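Local coordinates for prophage MuSo2, 43 kDa tail protein (Shewanella oneidensis, PDB 3CDD) that probably serves as a trimeric baseplate protein of a Mu-like phage tail, related to the GpP baseplate assembly protein of phage Mu, at residues I7-K10 / I15-G18; D79-Y84 / T90-G95. All coordinates share one frame; numbering follows the deposited sequence. Where two conformers were deposited one is given.

Both contacts are antiparallel beta hairpins in the N-terminal GpP-like region, which belongs to a family of the phage barrel clan. Contact 1 joins strands 7-11 and 14-16 and closes first along the chain. Contact 2 follows and joins strands 70-84 and 88-97. Their centres lie about 15 Å apart. Strand 62-67 connects them, because it pairs with strand 7-11 of the first hairpin and with strand 70-84 of the second. The two also touch directly, where L9 CD1 packs 4.2 Å from V93 CG2. Contact 1 stays within its own subunit. Contact 2 carries the sheet on into a second copy of the protein, which makes it part of the trimer interface.

Contact 1: residues I7-K10 / I15-G18; sequences IVLK and IYQG
L9 and Y16 form the hydrogen-bonded pair of a short antiparallel beta hairpin, strands 7-11 and 14-16, at the start of the N-terminal barrel-like region. Two backbone bonds hold the pair. Y16 N donates to L9 O at 2.8 Å, and L9 N donates to Y16 O at 3.0 Å. Y16 O also accepts a bond from NE1 of W19, so two N-H groups grip this one oxygen.

Two waters link I7 to Q17 and G18. One water accepts hydrogen bonds from both I7 N and Q17 NE2. A second water donates to I7 O and accepts from G18 N. Q17 lays its CG 3.6 Å from I7 O. With CG anti to the backbone N (chi1 -169°) and the chain bent at the next bond, its amide swings round to the first water.

The side chains of L9 and Y16 share the buried face. Their ends cross at a slant, and L9 CD2 meets Y16 CD1 at 3.6 Å. L9 O lies in the plane of the tyrosine ring, at its edge. I54 and I57 pack against Y16 from a loop, and W19 packs against L9.

The other face is more open to solvent. Here K10 and I15 are a non-hydrogen-bonded pair whose side chains run alongside each other in the same direction. V8 also touches this isoleucine, with V8 CB 4.2 Å from I15 CG2. On its other side strand 7-11 pairs with strand 62-67. The K10 chain stays extended beyond CG, and its CG rests 4.2 Å from I15 CG1.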
ATOM      1  N   ILE A   7      28.991  19.306  -6.295  1.00 31.51           N
ATOM      2  CA  ILE A   7      28.385  18.548  -5.214  1.00 30.64           C
ATOM      3  C   ILE A   7      29.175  17.256  -4.922  1.00 30.56           C
ATOM      4  O   ILE A   7      29.336  16.402  -5.805  1.00 30.64           O
ATOM      5  CB  ILE A   7      26.891  18.264  -5.496  1.00 30.52           C
ATOM      6  CG1 ILE A   7      26.111  19.590  -5.536  1.00 29.04           C
ATOM      7  CG2 ILE A   7      26.320  17.337  -4.420  1.00 29.19           C
ATOM      8  CD1 ILE A   7      24.930  19.625  -6.492  1.00 27.73           C
ATOM      9  N   VAL A   8      29.646  17.119  -3.681  1.00 29.68           N
ATOM     10  CA  VAL A   8      30.569  16.037  -3.325  1.00 29.88           C
ATOM     11  C   VAL A   8      30.056  15.186  -2.155  1.00 30.42           C
ATOM     12  O   VAL A   8      29.651  15.700  -1.104  1.00 30.31           O
ATOM     13  CB  VAL A   8      32.059  16.548  -3.055  1.00 30.43           C
ATOM     14  CG1 VAL A   8      32.576  17.477  -4.177  1.00 28.47           C
ATOM     15  CG2 VAL A   8      32.184  17.255  -1.712  1.00 30.43           C
ATOM     16  N   LEU A   9      30.041  13.880  -2.364  1.00 30.76           N
ATOM     17  CA  LEU A   9      29.837  12.943  -1.284  1.00 31.11           C
ATOM     18  C   LEU A   9      31.199  12.450  -0.817  1.00 31.95           C
ATOM     19  O   LEU A   9      32.022  11.976  -1.629  1.00 31.79           O
ATOM     20  CB  LEU A   9      28.986  11.758  -1.738  1.00 31.05           C
ATOM     21  CG  LEU A   9      28.726  10.699  -0.662  1.00 31.43           C
ATOM     22  CD1 LEU A   9      27.243  10.334  -0.600  1.00 31.84           C
ATOM     23  CD2 LEU A   9      29.592   9.469  -0.860  1.00 29.54           C
ATOM     24  N   LYS A  10      31.420  12.556   0.492  1.00 31.80           N
ATOM     25  CA  LYS A  10      32.608  12.008   1.136  1.00 32.41           C
ATOM     26  C   LYS A  10      32.177  10.832   2.026  1.00 32.54           C
ATOM     27  O   LYS A  10      31.265  10.961   2.833  1.00 30.84           O
ATOM     28  CB  LYS A  10      33.314  13.080   1.971  1.00 31.56           C
ATOM     29  CG  LYS A  10      33.884  14.265   1.160  1.00 32.50           C
ATOM     30  CD  LYS A  10      34.767  15.164   2.045  1.00 32.75           C
ATOM     31  CE  LYS A  10      35.129  16.467   1.346  1.00 33.87           C
ATOM     32  NZ  LYS A  10      35.927  17.395   2.220  1.00 34.64           N
ATOM     33  N   ILE A  15      36.292  10.603  -1.998  1.00 35.57           N
ATOM     34  CA  ILE A  15      35.506  11.706  -2.510  1.00 34.68           C
ATOM     35  C   ILE A  15      34.858  11.249  -3.803  1.00 33.88           C
ATOM     36  O   ILE A  15      35.521  10.700  -4.697  1.00 33.89           O
ATOM     37  CB  ILE A  15      36.370  12.984  -2.718  1.00 35.02           C
ATOM     38  CG1 ILE A  15      37.050  13.392  -1.405  1.00 35.39           C
ATOM     39  CG2 ILE A  15      35.523  14.129  -3.259  1.00 34.91           C
ATOM     40  CD1 ILE A  15      37.925  14.641  -1.496  1.00 35.09           C
ATOM     41  N   TYR A  16      33.556  11.470  -3.877  1.00 32.77           N
ATOM     42  CA  TYR A  16      32.716  11.004  -4.962  1.00 32.28           C
ATOM     43  C   TYR A  16      31.962  12.192  -5.549  1.00 31.74           C
ATOM     44  O   TYR A  16      31.097  12.784  -4.908  1.00 30.26           O
ATOM     45  CB  TYR A  16      31.719   9.964  -4.460  1.00 32.91           C
ATOM     46  CG  TYR A  16      32.333   8.691  -3.903  1.00 33.95           C
ATOM     47  CD1 TYR A  16      32.682   8.586  -2.541  1.00 33.31           C
ATOM     48  CD2 TYR A  16      32.537   7.580  -4.728  1.00 34.53           C
ATOM     49  CE1 TYR A  16      33.242   7.399  -2.018  1.00 31.95           C
ATOM     50  CE2 TYR A  16      33.102   6.397  -4.222  1.00 34.40           C
ATOM     51  CZ  TYR A  16      33.440   6.315  -2.871  1.00 33.88           C
ATOM     52  OH  TYR A  16      33.985   5.141  -2.397  1.00 34.72           O
ATOM     53  N   GLN A  17      32.340  12.554  -6.766  1.00 31.25           N
ATOM     54  CA  GLN A  17      31.727  13.645  -7.484  1.00 31.32           C
ATOM     55  C   GLN A  17      31.400  13.111  -8.867  1.00 31.34           C
ATOM     56  O   GLN A  17      32.017  12.149  -9.331  1.00 31.64           O
ATOM     57  CB  GLN A  17      32.698  14.837  -7.565  1.00 31.61           C
ATOM     58  CG  GLN A  17      32.071  16.136  -8.068  1.00 33.30           C
ATOM     59  CD  GLN A  17      32.169  16.309  -9.593  1.00 35.47           C
ATOM     60  OE1 GLN A  17      33.015  15.695 -10.259  1.00 35.38           O
ATOM     61  NE2 GLN A  17      31.301  17.153 -10.143  1.00 34.74           N
ATOM     62  N   GLY A  18      30.429  13.726  -9.524  1.00 30.96           N
ATOM     63  CA  GLY A  18      30.106  13.362 -10.894  1.00 30.50           C
ATOM     64  C   GLY A  18      28.879  12.488 -10.961  1.00 29.82           C
ATOM     65  O   GLY A  18      28.651  11.806 -11.961  1.00 29.81           O
TER
HETATM   66  O   HOH W   1      28.954  18.674  -9.061  1.00 28.65           O
HETATM   67  O   HOH W   2      28.420  14.971  -8.335  1.00 29.98           O

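Contact 2: residues D79-Y84 / T90-G95; sequences DWVPSY and TISVSG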
ATOM      1  N   ASP A  79      21.882   2.160   2.519  1.00 26.86           N
ATOM      2  CA  ASP A  79      21.851   1.177   1.443  1.00 27.52           C
ATOM      3  C   ASP A  79      22.934   1.425   0.388  1.00 27.00           C
ATOM      4  O   ASP A  79      23.124   2.549  -0.082  1.00 26.36           O
ATOM      5  CB  ASP A  79      20.467   1.157   0.745  1.00 27.74           C
ATOM      6  CG  ASP A  79      19.329   0.679   1.668  1.00 31.62           C
ATOM      7  OD1 ASP A  79      19.352   0.989   2.871  1.00 30.07           O
ATOM      8  OD2 ASP A  79      18.403  -0.038   1.195  1.00 38.05           O
ATOM      9  N   TRP A  80      23.629   0.353   0.038  1.00 26.43           N
ATOM     10  CA  TRP A  80      24.497   0.283  -1.115  1.00 26.48           C
ATOM     11  C   TRP A  80      23.730  -0.502  -2.192  1.00 26.18           C
ATOM     12  O   TRP A  80      23.250  -1.603  -1.942  1.00 26.20           O
ATOM     13  CB  TRP A  80      25.796  -0.429  -0.702  1.00 26.94           C
ATOM     14  CG  TRP A  80      26.641  -0.939  -1.828  1.00 26.76           C
ATOM     15  CD1 TRP A  80      26.948  -2.238  -2.082  1.00 27.61           C
ATOM     16  CD2 TRP A  80      27.264  -0.162  -2.870  1.00 27.20           C
ATOM     17  NE1 TRP A  80      27.737  -2.323  -3.210  1.00 28.60           N
ATOM     18  CE2 TRP A  80      27.946  -1.063  -3.710  1.00 27.75           C
ATOM     19  CE3 TRP A  80      27.307   1.211  -3.173  1.00 28.48           C
ATOM     20  CZ2 TRP A  80      28.688  -0.642  -4.834  1.00 27.78           C
ATOM     21  CZ3 TRP A  80      28.059   1.633  -4.292  1.00 28.06           C
ATOM     22  CH2 TRP A  80      28.729   0.708  -5.100  1.00 27.03           C
ATOM     23  N   VAL A  81      23.589   0.077  -3.375  1.00 26.26           N
ATOM     24  CA  VAL A  81      22.634  -0.443  -4.374  1.00 26.35           C
ATOM     25  C   VAL A  81      23.316  -0.552  -5.751  1.00 25.74           C
ATOM     26  O   VAL A  81      23.129   0.283  -6.607  1.00 26.97           O
ATOM     27  CB  VAL A  81      21.316   0.401  -4.399  1.00 26.42           C
ATOM     28  CG1 VAL A  81      20.196  -0.247  -5.279  1.00 26.95           C
ATOM     29  CG2 VAL A  81      20.823   0.661  -2.965  1.00 26.03           C
ATOM     30  N   PRO A  82      24.110  -1.612  -5.954  1.00 25.47           N
ATOM     31  CA  PRO A  82      24.751  -1.807  -7.263  1.00 24.99           C
ATOM     32  C   PRO A  82      23.851  -2.571  -8.236  1.00 24.94           C
ATOM     33  O   PRO A  82      23.035  -3.398  -7.805  1.00 24.90           O
ATOM     34  CB  PRO A  82      25.964  -2.661  -6.925  1.00 24.05           C
ATOM     35  CG  PRO A  82      25.501  -3.518  -5.729  1.00 25.12           C
ATOM     36  CD  PRO A  82      24.460  -2.679  -4.987  1.00 24.45           C
ATOM     37  N   SER A  83      24.014  -2.286  -9.524  1.00 24.33           N
ATOM     38  CA  SER A  83      23.386  -3.061 -10.591  1.00 25.63           C
ATOM     39  C   SER A  83      24.206  -2.879 -11.849  1.00 25.55           C
ATOM     40  O   SER A  83      24.972  -1.926 -11.955  1.00 25.29           O
ATOM     41  CB  SER A  83      21.951  -2.597 -10.845  1.00 26.01           C
ATOM     42  OG  SER A  83      21.937  -1.264 -11.345  1.00 28.24           O
ATOM     43  N   TYR A  84      24.047  -3.785 -12.811  1.00 25.25           N
ATOM     44  CA  TYR A  84      24.704  -3.629 -14.095  1.00 25.05           C
ATOM     45  C   TYR A  84      24.028  -4.540 -15.107  1.00 25.48           C
ATOM     46  O   TYR A  84      23.223  -5.391 -14.736  1.00 25.79           O
ATOM     47  CB  TYR A  84      26.203  -3.983 -13.998  1.00 23.82           C
ATOM     48  CG  TYR A  84      26.440  -5.394 -13.498  1.00 25.32           C
ATOM     49  CD1 TYR A  84      26.420  -6.483 -14.378  1.00 23.07           C
ATOM     50  CD2 TYR A  84      26.665  -5.640 -12.134  1.00 24.53           C
ATOM     51  CE1 TYR A  84      26.612  -7.780 -13.917  1.00 25.33           C
ATOM     52  CE2 TYR A  84      26.873  -6.941 -11.667  1.00 25.52           C
ATOM     53  CZ  TYR A  84      26.845  -7.994 -12.561  1.00 24.23           C
ATOM     54  OH  TYR A  84      27.063  -9.269 -12.116  1.00 26.38           O
ATOM     55  N   THR A  90      25.400   0.856 -12.835  1.00 27.61           N
ATOM     56  CA  THR A  90      24.720   1.843 -12.016  1.00 28.86           C
ATOM     57  C   THR A  90      25.072   1.548 -10.576  1.00 29.42           C
ATOM     58  O   THR A  90      24.860   0.424 -10.094  1.00 28.49           O
ATOM     59  CB  THR A  90      23.196   1.729 -12.173  1.00 29.25           C
ATOM     60  OG1 THR A  90      22.864   1.761 -13.564  1.00 30.97           O
ATOM     61  CG2 THR A  90      22.469   2.847 -11.451  1.00 29.33           C
ATOM     62  N   ILE A  91      25.635   2.543  -9.900  1.00 29.63           N
ATOM     63  CA  ILE A  91      25.837   2.462  -8.452  1.00 30.41           C
ATOM     64  C   ILE A  91      25.030   3.571  -7.791  1.00 29.71           C
ATOM     65  O   ILE A  91      24.936   4.667  -8.307  1.00 30.06           O
ATOM     66  CB  ILE A  91      27.316   2.595  -8.044  1.00 30.69           C
ATOM     67  CG1 ILE A  91      27.889   3.947  -8.494  1.00 32.68           C
ATOM     68  CG2 ILE A  91      28.159   1.446  -8.622  1.00 32.21           C
ATOM     69  CD1 ILE A  91      28.712   4.626  -7.424  1.00 34.88           C
ATOM     70  N   SER A  92      24.373   3.263  -6.690  1.00 29.89           N
ATOM     71  CA  SER A  92      23.715   4.302  -5.923  1.00 29.03           C
ATOM     72  C   SER A  92      23.785   3.952  -4.460  1.00 29.32           C
ATOM     73  O   SER A  92      23.888   2.764  -4.089  1.00 28.78           O
ATOM     74  CB  SER A  92      22.272   4.599  -6.406  1.00 29.38           C
ATOM     75  OG  SER A  92      21.303   3.639  -6.052  1.00 29.53           O
ATOM     76  N   VAL A  93      23.822   5.000  -3.640  1.00 29.19           N
ATOM     77  CA  VAL A  93      23.669   4.878  -2.199  1.00 28.71           C
ATOM     78  C   VAL A  93      22.443   5.689  -1.772  1.00 28.67           C
ATOM     79  O   VAL A  93      22.031   6.661  -2.447  1.00 28.28           O
ATOM     80  CB  VAL A  93      24.917   5.388  -1.435  1.00 28.76           C
ATOM     81  CG1 VAL A  93      26.091   4.420  -1.605  1.00 28.27           C
ATOM     82  CG2 VAL A  93      25.303   6.803  -1.894  1.00 28.69           C
ATOM     83  N   SER A  94      21.855   5.262  -0.667  1.00 28.17           N
ATOM     84  CA  SER A  94      20.762   5.967  -0.009  0.50 28.14           C
ATOM     85  C   SER A  94      21.086   6.021   1.477  1.00 27.83           C
ATOM     86  O   SER A  94      21.875   5.209   1.962  1.00 27.29           O
ATOM     87  CB  SER A  94      19.460   5.201  -0.217  0.50 28.40           C
ATOM     88  OG  SER A  94      18.335   6.006   0.064  0.50 29.90           O
ATOM     89  N   GLY A  95      20.467   6.951   2.189  1.00 27.81           N
ATOM     90  CA  GLY A  95      20.639   7.058   3.633  1.00 27.83           C
ATOM     91  C   GLY A  95      19.874   8.233   4.204  1.00 27.79           C
ATOM     92  O   GLY A  95      19.011   8.832   3.557  1.00 26.89           O
TER
HETATM   93  O   HOH W   3      21.837   0.302  -8.802  1.00 19.02           O
HETATM   94  O   HOH W   4      22.477  -0.914 -14.176  1.00 22.37           O
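S83 OG is held by two waters that tie it to T90 in the antiparallel beta hairpin of strands 70-84 and 88-97. One water donates to S83 OG at 2.9 Å and also bonds T90 OG1. The other accepts from S83 OG at 3.0 Å and makes a long bond to T90 O. S83 OG sits between its backbone N and carbonyl carbon (chi1 65°), which brings it 3.4 Å from T90 CB. S83 N donates to T90 O at 2.9 Å.

At the far end D79 and S94 exchange two backbone bonds of 3.1 Å, D79 N to S94 O and S94 N to D79 O. The D79 carboxylate forms salt bridges with R204 and R208 and a hydrogen bond with S206, all of the second subunit. D79, W80, S83 and Y84 pair with a strand of that chain. The hairpin thus helps join subunits.

W80 lies on the buried face with P82, I91 and V93. P82 CD sits over one face of the indole, 3.7 Å above its plane and toward the rim. V93 CG1 meets the ring edge in plane. I91 comes in at a slant, with its CG2 3.6 Å from W80 CH2.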